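Local coordinates for protein cellobiohydrolase CHBI (Daphnia pulex, PDB 4XNN) that probably hydrolyses beta-1,4-glucosidic linkages in cellulose, releasing cellobiose from the chain ends, at residues Y257-D262 and L355-K361; D264-F268 and M344-K349; S339-E343 and G362-Q366. The contacts are given in a common frame with arbitrary orientation. Residue numbers count along the deposited sequence, not the author numbering.

Contact 1 (Y257-D262 and L355-K361)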
# COMPACT_ATOMS: atom_id res chain seq x y z
N TYR A 257 14.66 -4.56 -12.94
CA TYR A 257 14.50 -6.01 -13.11
C TYR A 257 15.71 -6.84 -12.68
O TYR A 257 15.81 -7.99 -13.03
CB TYR A 257 14.21 -6.32 -14.59
CG TYR A 257 13.05 -5.54 -15.07
CD1 TYR A 257 11.79 -5.84 -14.61
CD2 TYR A 257 13.21 -4.45 -15.89
CE1 TYR A 257 10.68 -5.13 -15.01
CE2 TYR A 257 12.09 -3.70 -16.30
CZ TYR A 257 10.82 -4.06 -15.84
OH TYR A 257 9.67 -3.39 -16.17
N ASN A 258 16.61 -6.29 -11.89
CA ASN A 258 17.74 -7.02 -11.37
C ASN A 258 17.71 -7.36 -9.89
O ASN A 258 18.68 -7.96 -9.41
CB ASN A 258 19.05 -6.24 -11.66
CG ASN A 258 19.30 -6.07 -13.16
OD1 ASN A 258 19.88 -5.08 -13.58
ND2 ASN A 258 18.86 -6.98 -13.94
N GLY A 259 16.70 -6.88 -9.15
CA GLY A 259 16.64 -7.01 -7.72
C GLY A 259 15.88 -8.22 -7.32
O GLY A 259 15.51 -9.05 -8.17
N MET A 260 15.63 -8.32 -6.01
CA MET A 260 14.92 -9.45 -5.42
C MET A 260 13.37 -9.43 -5.55
O MET A 260 12.73 -10.48 -5.41
CB MET A 260 15.29 -9.54 -3.99
CG MET A 260 14.97 -8.42 -3.02
SD MET A 260 15.26 -8.91 -1.28
CE MET A 260 13.79 -9.82 -0.88
N CYS A 261 12.80 -8.24 -5.81
CA CYS A 261 11.36 -8.08 -5.92
C CYS A 261 10.89 -7.83 -7.32
O CYS A 261 11.58 -7.18 -8.14
CB CYS A 261 10.87 -6.94 -4.97
SG CYS A 261 10.82 -7.45 -3.22
N ASP A 262 9.69 -8.34 -7.60
CA ASP A 262 8.98 -8.03 -8.84
C ASP A 262 8.33 -6.63 -8.67
O ASP A 262 7.24 -6.50 -8.07
CB ASP A 262 7.93 -9.11 -9.11
CG ASP A 262 6.99 -8.75 -10.25
OD1 ASP A 262 7.28 -7.85 -11.06
OD2 ASP A 262 5.91 -9.38 -10.26
N LEU A 355 8.53 -7.22 -19.51
CA LEU A 355 9.34 -8.33 -18.96
C LEU A 355 8.55 -9.08 -17.86
O LEU A 355 7.99 -8.43 -16.97
CB LEU A 355 10.63 -7.76 -18.38
CG LEU A 355 11.90 -8.60 -18.29
CD1 LEU A 355 12.38 -8.66 -16.86
CD2 LEU A 355 11.74 -9.99 -18.88
N ASP A 356 8.42 -10.41 -17.95
CA ASP A 356 7.58 -11.16 -16.95
C ASP A 356 8.40 -11.48 -15.73
O ASP A 356 8.77 -12.66 -15.50
CB ASP A 356 6.92 -12.39 -17.58
CG ASP A 356 5.82 -13.02 -16.67
OD1 ASP A 356 5.67 -12.58 -15.47
OD2 ASP A 356 5.10 -13.97 -17.14
N ASP A 357 8.73 -10.44 -14.95
CA ASP A 357 9.49 -10.62 -13.72
C ASP A 357 8.69 -11.36 -12.64
O ASP A 357 9.29 -12.01 -11.81
CB ASP A 357 10.07 -9.29 -13.15
CG ASP A 357 11.45 -9.49 -12.45
OD1 ASP A 357 12.10 -10.49 -12.79
OD2 ASP A 357 11.85 -8.69 -11.55
N HIS A 358 7.36 -11.24 -12.67
CA HIS A 358 6.44 -12.01 -11.81
C HIS A 358 6.76 -13.54 -11.89
O HIS A 358 6.97 -14.22 -10.87
CB HIS A 358 5.00 -11.77 -12.30
CG HIS A 358 3.97 -12.24 -11.35
ND1 HIS A 358 3.30 -13.42 -11.55
CD2 HIS A 358 3.40 -11.65 -10.27
CE1 HIS A 358 2.40 -13.58 -10.58
NE2 HIS A 358 2.44 -12.51 -9.79
N LYS A 359 6.84 -14.04 -13.11
CA LYS A 359 7.22 -15.48 -13.35
C LYS A 359 8.62 -15.78 -12.88
O LYS A 359 8.80 -16.78 -12.24
CB LYS A 359 7.14 -15.77 -14.85
CG LYS A 359 7.51 -17.19 -15.28
CD LYS A 359 7.36 -17.19 -16.80
CE LYS A 359 8.22 -18.19 -17.50
NZ LYS A 359 7.98 -19.45 -16.84
N ASN A 360 9.57 -14.89 -13.16
CA ASN A 360 10.97 -15.07 -12.70
C ASN A 360 11.06 -15.16 -11.20
O ASN A 360 11.87 -15.87 -10.70
CB ASN A 360 11.85 -13.92 -13.14
CG ASN A 360 12.09 -13.92 -14.60
OD1 ASN A 360 11.89 -14.90 -15.27
ND2 ASN A 360 12.49 -12.78 -15.11
N LYS A 361 10.19 -14.47 -10.49
CA LYS A 361 10.16 -14.50 -9.01
C LYS A 361 9.30 -15.61 -8.43
O LYS A 361 9.14 -15.68 -7.20
CB LYS A 361 9.72 -13.14 -8.44
CG LYS A 361 10.88 -12.23 -8.05
CD LYS A 361 11.57 -11.63 -9.24
CE LYS A 361 12.85 -10.99 -8.80
NZ LYS A 361 13.46 -10.12 -9.86
O HOH W 1 9.70 -4.47 -19.19
O HOH W 2 6.44 -8.68 -13.66
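The striking feature is a lysine that folds back on its own segment before reaching across: Lys361 NZ makes a salt bridge to Asp357 OD2 at 2.7 Å and donates to Gly259 O at 2.9 Å. The same ammonium, shared between Asp357 OD2 and Gly259 O, links the end of short helix 357-360 to the disulfide-bonded loop before strand 266-269 of the concanavalin-like beta-sandwich; Met260 O lies 3.4 Å from Lys361 CE. Asp356 N-caps the helix, OD1 accepting from Lys359 N at 3.0 Å. Water 2 joins His358 N to Asp262 OD1 (2.9 Å each), and that same carboxylate oxygen accepts from Gly265 N. At the outer end, Leu355 CB lies over one face of the Tyr257 ring, with Leu355 CD1 3.7 Å from Tyr257 CD1, while Tyr257 OH bonds to Asp264. The Cys261-Cys235 disulfide ties the loop to the segment after strand 228-233. His358, weakly bonded to Thr232 on that strand, and Asp356, touching Ala346 and Lys349, set the helix between the strand and helix 342-352.

Contact 2 (D264-F268 and M344-K349); sequences DGCDF and MCAATK
Lys349 NZ donates to Gly265 O at 2.8 Å, the one direct hydrogen bond between the loop-and-strand segment 264-268 and the helical segment 344-349. The contact is a disulfide-linked strand-helix crossing at the edge of the concanavalin-like beta-sandwich of family 7: strand 266-268 and helix 344-349 cross at 84°, axes 8.9 Å apart, with Cys266 and Cys345 in register (CA to CA 5.9 Å). Gly265 has positive phi (73°) and leads into extended backbone from Cys266 on. Lys349 (m, t, t, m) stretches along the gap, and water 3 relays its NZ (2.9 Å) to Asp264 OD2 (2.6 Å), which also bonds to Tyr257. Water 4 donates to Asp267 O (3.0 Å) and Thr348 OG1 (2.9 Å); the latter hydroxyl donates back to Met344 O at 2.8 Å within the helix. Asp267 itself forms a salt bridge with Arg272. The covalent link, Cys266 SG to Cys345 SG at 2.0 Å, has chi3 of -101°, with chi1 t at Cys266 and m at Cys345. Met344 (t, m, t) packs beside it, its SD 3.9 Å from Cys266 SG. Phe268, chi1 t, meets the ring of Phe230 on the adjacent strand 228-233. The terminal methyl of Met344 closes the packing, with CE 3.4 Å from Asp267 O and 3.6 Å from Phe268 CD2.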
# COMPACT_ATOMS: atom_id res chain seq x y z
N ASP A 264 7.13 -4.34 -11.02
CA ASP A 264 5.93 -4.04 -11.82
C ASP A 264 4.75 -4.82 -11.25
O ASP A 264 3.61 -4.33 -11.22
CB ASP A 264 6.11 -4.51 -13.30
CG ASP A 264 7.06 -3.65 -14.14
OD1 ASP A 264 7.45 -2.56 -13.74
OD2 ASP A 264 7.44 -4.15 -15.22
N GLY A 265 5.02 -6.05 -10.85
CA GLY A 265 3.96 -6.94 -10.39
C GLY A 265 3.11 -7.43 -11.56
O GLY A 265 3.32 -7.04 -12.73
N CYS A 266 2.17 -8.32 -11.28
CA CYS A 266 1.24 -8.73 -12.31
C CYS A 266 -0.08 -8.03 -11.98
O CYS A 266 -0.68 -8.32 -10.95
CB CYS A 266 0.97 -10.23 -12.35
SG CYS A 266 -0.23 -10.62 -13.66
N ASP A 267 -0.49 -7.11 -12.83
CA ASP A 267 -1.64 -6.25 -12.54
C ASP A 267 -2.85 -6.64 -13.41
O ASP A 267 -2.74 -7.10 -14.53
CB ASP A 267 -1.30 -4.77 -12.83
CG ASP A 267 -0.80 -4.53 -14.30
OD1 ASP A 267 0.22 -5.15 -14.70
OD2 ASP A 267 -1.43 -3.74 -15.04
N PHE A 268 -3.98 -6.52 -12.79
CA PHE A 268 -5.23 -6.40 -13.46
C PHE A 268 -5.80 -5.04 -13.22
O PHE A 268 -6.26 -4.75 -12.13
CB PHE A 268 -6.22 -7.48 -13.01
CG PHE A 268 -7.38 -7.65 -13.97
CD1 PHE A 268 -8.40 -6.71 -14.07
CD2 PHE A 268 -7.44 -8.72 -14.78
CE1 PHE A 268 -9.42 -6.90 -14.98
CE2 PHE A 268 -8.42 -8.86 -15.73
CZ PHE A 268 -9.42 -7.95 -15.83
N MET A 344 -2.69 -15.63 -17.48
CA MET A 344 -3.08 -14.27 -17.74
C MET A 344 -1.85 -13.36 -17.68
O MET A 344 -1.65 -12.52 -18.59
CB MET A 344 -4.23 -13.83 -16.79
CG MET A 344 -4.53 -12.34 -16.84
SD MET A 344 -3.32 -11.37 -15.87
CE MET A 344 -4.17 -9.86 -15.81
N CYS A 345 -0.96 -13.57 -16.71
CA CYS A 345 0.21 -12.70 -16.60
C CYS A 345 1.09 -12.86 -17.83
O CYS A 345 1.54 -11.87 -18.38
CB CYS A 345 0.95 -13.04 -15.34
SG CYS A 345 -0.07 -12.62 -13.86
N ALA A 346 1.35 -14.10 -18.26
CA ALA A 346 2.26 -14.29 -19.37
C ALA A 346 1.66 -13.76 -20.70
O ALA A 346 2.37 -13.13 -21.49
CB ALA A 346 2.61 -15.75 -19.49
N ALA A 347 0.35 -13.92 -20.89
CA ALA A 347 -0.32 -13.50 -22.14
C ALA A 347 -0.33 -11.98 -22.29
O ALA A 347 0.06 -11.44 -23.30
CB ALA A 347 -1.74 -14.04 -22.21
N THR A 348 -0.75 -11.32 -21.22
CA THR A 348 -0.84 -9.89 -21.18
C THR A 348 0.51 -9.20 -21.21
O THR A 348 0.72 -8.30 -22.02
CB THR A 348 -1.77 -9.40 -20.08
OG1 THR A 348 -1.23 -9.77 -18.82
CG2 THR A 348 -3.11 -10.01 -20.27
N LYS A 349 1.48 -9.69 -20.44
CA LYS A 349 2.79 -9.09 -20.53
C LYS A 349 3.46 -9.29 -21.86
O LYS A 349 4.20 -8.41 -22.31
CB LYS A 349 3.68 -9.57 -19.40
CG LYS A 349 3.26 -8.96 -18.07
CD LYS A 349 4.24 -9.31 -16.98
CE LYS A 349 3.68 -8.93 -15.60
NZ LYS A 349 3.86 -7.46 -15.48
O HOH W 3 6.52 -6.48 -15.92
O HOH W 4 -0.72 -8.01 -16.60

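Contact 3 (S339-E343 and G362-Q366); sequences SITDE and GGMKQ
Asp342 and Met364 carry this meeting of two helix N-termini, their CA atoms 6.2 Å apart. Asp342, chi1 m and chi2 -32°, swings its carboxylate across: OD1 accepts from Met364 N at 3.0 Å (166°), and OD2 is linked through water 5 (2.5 Å) to Lys365 N (3.0 Å). Asp342 thus takes one amide at the start of the other helix directly and the next through a water. Met364, in an m, m, m rotamer, reaches across to Ile340, bringing its SD 3.8 Å from Ile340 CG2 and its CE 3.4 Å from Ile340 O; Ile340 is m, t. Thr341, chi1 p, N-caps its own helix through OG1 to Met344 N. Gly362 (phi 106°) is the C-prime residue of a Schellman motif ending helix 357-360. Gly363 (64/-154) follows with its CA 3.7 Å from Asp342 OD1, where a CB would clash. Ile340 extends onto strands 228-233 and 266-269, and Met364 touches Phe310 of strand 310-319, so both helix starts lie against the sheet.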
# COMPACT_ATOMS: atom_id res chain seq x y z
N SER A 339 -9.35 -12.25 -14.12
CA SER A 339 -8.66 -12.55 -12.86
C SER A 339 -7.22 -12.64 -13.10
O SER A 339 -6.80 -12.66 -14.25
CB SER A 339 -9.22 -13.87 -12.31
OG SER A 339 -8.80 -14.94 -13.16
N ILE A 340 -6.44 -12.62 -12.02
CA ILE A 340 -5.02 -12.78 -12.12
C ILE A 340 -4.66 -14.27 -11.97
O ILE A 340 -5.04 -14.90 -11.00
CB ILE A 340 -4.20 -11.96 -11.04
CG1 ILE A 340 -4.38 -10.44 -11.18
CG2 ILE A 340 -2.74 -12.31 -11.13
CD1 ILE A 340 -3.82 -9.57 -10.08
N THR A 341 -3.94 -14.79 -12.95
CA THR A 341 -3.38 -16.13 -12.97
C THR A 341 -2.02 -16.05 -13.63
O THR A 341 -1.77 -15.09 -14.40
CB THR A 341 -4.27 -17.11 -13.75
OG1 THR A 341 -4.30 -16.79 -15.16
CG2 THR A 341 -5.67 -17.16 -13.19
N ASP A 342 -1.18 -17.09 -13.47
CA ASP A 342 0.08 -17.15 -14.22
C ASP A 342 -0.14 -17.03 -15.72
O ASP A 342 0.65 -16.34 -16.41
CB ASP A 342 0.87 -18.47 -13.94
CG ASP A 342 1.50 -18.49 -12.57
OD1 ASP A 342 1.90 -17.44 -12.01
OD2 ASP A 342 1.58 -19.59 -12.02
N GLU A 343 -1.10 -17.77 -16.26
CA GLU A 343 -1.39 -17.67 -17.70
C GLU A 343 -1.77 -16.26 -18.19
O GLU A 343 -1.31 -15.79 -19.23
CB GLU A 343 -2.55 -18.63 -18.08
CG GLU A 343 -2.70 -18.68 -19.58
CD GLU A 343 -3.89 -19.52 -20.03
OE1 GLU A 343 -4.03 -20.62 -19.47
OE2 GLU A 343 -4.65 -19.06 -20.95
N GLY A 362 8.79 -16.49 -9.28
CA GLY A 362 8.11 -17.71 -8.81
C GLY A 362 6.60 -17.64 -8.95
O GLY A 362 5.87 -18.53 -8.49
N GLY A 363 6.12 -16.54 -9.49
CA GLY A 363 4.70 -16.46 -9.87
C GLY A 363 3.67 -16.56 -8.78
O GLY A 363 3.92 -16.19 -7.63
N MET A 364 2.48 -17.02 -9.14
CA MET A 364 1.37 -17.11 -8.17
C MET A 364 1.78 -17.98 -6.99
O MET A 364 1.45 -17.69 -5.85
CB MET A 364 0.14 -17.66 -8.87
CG MET A 364 -0.44 -16.70 -9.93
SD MET A 364 -1.04 -15.15 -9.22
CE MET A 364 -2.68 -15.74 -8.74
N LYS A 365 2.48 -19.09 -7.26
CA LYS A 365 2.88 -19.95 -6.19
C LYS A 365 3.70 -19.23 -5.12
O LYS A 365 3.38 -19.34 -3.93
CB LYS A 365 3.63 -21.19 -6.74
CG LYS A 365 4.20 -22.09 -5.64
CD LYS A 365 4.73 -23.43 -6.23
CE LYS A 365 5.26 -24.29 -5.12
NZ LYS A 365 6.16 -25.33 -5.69
N GLN A 366 4.69 -18.45 -5.53
CA GLN A 366 5.55 -17.70 -4.59
C GLN A 366 4.76 -16.64 -3.85
O GLN A 366 4.92 -16.48 -2.65
CB GLN A 366 6.77 -17.12 -5.31
CG GLN A 366 7.77 -16.30 -4.43
CD GLN A 366 8.57 -17.16 -3.48
OE1 GLN A 366 8.34 -18.36 -3.42
NE2 GLN A 366 9.38 -16.56 -2.66
O HOH W 5 2.74 -20.29 -9.95

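Overall arrangement
The three contacts cluster on one side of the chain, about 20 Å from its centre; contact 1 lies 12 Å from each of the others, and contacts 2 and 3 are 9 Å apart, centre to centre. Three successive helices, 342-352, 357-360 and 363-373, connect them: contacts 2 and 3 share the first, contact 1 uses the second and contact 3 also the third. Along the chain contact 2 is nested within contact 1, whereas contact 3 crosses both. His358 sits at the junction, its CD2 3.5 Å from Cys266 CB and its O 2.8 Å from Gly363 N. The contacts join this three-helix segment to edge strand 266-269 of the beta-sandwich and the loop before it.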